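Local coordinates for uronate isomerase (Caulobacter crescentus, PDB 2Q01) that catalyses the isomerisation of D-glucuronate to D-fructuronate and of D-galacturonate to D-tagaturonate in the interconversion of pentoses and uronic acids, at the interface of chains A and B. Coordinates in Å, arbitrary orientation; residue numbers count along the deposited sequence, not the author numbering. Chains: chain A/B, Uronate isomerase.

The interface of chains A and B. Residues chain A 382, 407, 410-411; chain B 72, 75-76, 109.
B:Leu109 meets A:Tyr410 with one methyl branch: its CD1 sits over one face of the ring, off-centre beyond the CG-CD1 rim, 3.6 Å from the ring carbon CD1 of A:Tyr410. With its CG beside the backbone N (chi1 -58°), A:Tyr410 turns its ring towards this leucine, while its carbonyl O accepts from B:Gln76. Next to this apolar centre, the thioether sulfur of B:Met72 reaches the last turn of a helix, SD standing 3.3 Å from the carbonyl O of A:Ala407, and its methyl CE packs near the amide of A:Asn411.

The polar rim illustrates how two carboxamides can knit a patch together by dividing their roles. B:Gln76 gives its amide nitrogen NE2 to two acceptors of chain A, each 2.8 Å away: the backbone O of A:Tyr410 and the side-chain OD1 of A:Asn411. NE2 stands above both carbonyl planes, away from the lone pairs; both bonds are bent, and the two amide planes are turned 41° apart. A:Asn411 answers with its other end: ND2 donates to the hydroxyl OG of B:Ser75 at 3.1 Å in a nearly straight bond, and also to A:Ala407 O at 2.8 Å, in the carbonyl plane. Bonds on both amide ends thus fix the flip of A:Asn411. In the second shell, B:Ser75 OG hydrogen-bonds B:Met72 O, leaving the hydroxyl oxygen to accept from the asparagine. With an alanine at A:Asn411, B:Ser75 OG and A:Ala407 O would probably lose their amide donor and B:Gln76 NE2 one acceptor, leaving the glutamine less firmly held.

The patch is part of a contact between copies in the deposited trimer, which may or may not be the biological assembly. Chain A contributes the end of helix 393-407 and the following loop, where A:Asn411 also belongs to a potassium ion site, with A:Lys382 of strand 381-383 at the margin; chain B contributes the end of helix 67-74, the residues just beyond, and the 3-10 helix 107-110.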
# COMPACT_ATOMS: atom_id res chain seq x y z
N LYS A 382 -9.14 -10.06 -16.45
CA LYS A 382 -9.13 -8.64 -16.80
C LYS A 382 -9.37 -7.87 -15.52
O LYS A 382 -9.97 -8.39 -14.58
CB LYS A 382 -10.24 -8.34 -17.80
CG LYS A 382 -9.85 -7.49 -19.00
CD LYS A 382 -9.28 -8.35 -20.11
CE LYS A 382 -9.56 -7.77 -21.49
NZ LYS A 382 -8.89 -8.56 -22.56
N ALA A 407 0.14 -5.07 -16.16
CA ALA A 407 -1.04 -5.52 -16.87
C ALA A 407 -1.24 -4.77 -18.19
O ALA A 407 -1.78 -5.33 -19.14
CB ALA A 407 -2.26 -5.36 -16.00
N TYR A 410 -4.68 -2.69 -21.87
CA TYR A 410 -5.54 -3.58 -22.65
C TYR A 410 -5.95 -4.82 -21.86
O TYR A 410 -6.68 -5.68 -22.36
CB TYR A 410 -4.88 -3.92 -23.99
CG TYR A 410 -4.58 -2.68 -24.82
CD1 TYR A 410 -3.29 -2.15 -24.88
CD2 TYR A 410 -5.60 -2.02 -25.51
CE1 TYR A 410 -3.02 -1.00 -25.63
CE2 TYR A 410 -5.34 -0.88 -26.27
CZ TYR A 410 -4.05 -0.37 -26.32
OH TYR A 410 -3.80 0.76 -27.06
N ASN A 411 -5.48 -4.89 -20.62
CA ASN A 411 -5.92 -5.89 -19.66
C ASN A 411 -6.84 -5.27 -18.61
O ASN A 411 -7.18 -5.90 -17.61
CB ASN A 411 -4.72 -6.56 -19.02
CG ASN A 411 -4.12 -7.64 -19.90
OD1 ASN A 411 -4.85 -8.30 -20.63
ND2 ASN A 411 -2.81 -7.87 -19.80
N MET B 72 2.68 -10.63 -21.64
CA MET B 72 1.66 -9.73 -22.20
C MET B 72 0.98 -10.32 -23.41
O MET B 72 -0.24 -10.25 -23.54
CB MET B 72 2.27 -8.38 -22.62
CG MET B 72 2.14 -7.23 -21.63
SD MET B 72 0.51 -6.64 -21.16
CE MET B 72 -0.51 -7.01 -22.56
N SER B 75 -1.04 -13.24 -22.45
CA SER B 75 -2.17 -12.67 -21.75
C SER B 75 -3.27 -12.17 -22.68
O SER B 75 -4.39 -11.92 -22.22
CB SER B 75 -1.70 -11.53 -20.84
OG SER B 75 -1.77 -10.27 -21.49
N GLN B 76 -2.96 -12.01 -23.96
CA GLN B 76 -3.91 -11.43 -24.90
C GLN B 76 -4.35 -12.40 -26.00
O GLN B 76 -5.01 -12.00 -26.96
CB GLN B 76 -3.33 -10.13 -25.48
CG GLN B 76 -3.39 -8.95 -24.52
CD GLN B 76 -4.73 -8.23 -24.54
OE1 GLN B 76 -5.35 -8.06 -25.59
NE2 GLN B 76 -5.18 -7.81 -23.37
N LEU B 109 0.62 -3.15 -27.05
CA LEU B 109 0.21 -3.62 -25.73
C LEU B 109 1.08 -3.02 -24.62
O LEU B 109 0.62 -2.81 -23.50
CB LEU B 109 0.27 -5.15 -25.67
CG LEU B 109 -1.06 -5.89 -25.84
CD1 LEU B 109 -2.04 -5.04 -26.64
CD2 LEU B 109 -0.84 -7.24 -26.51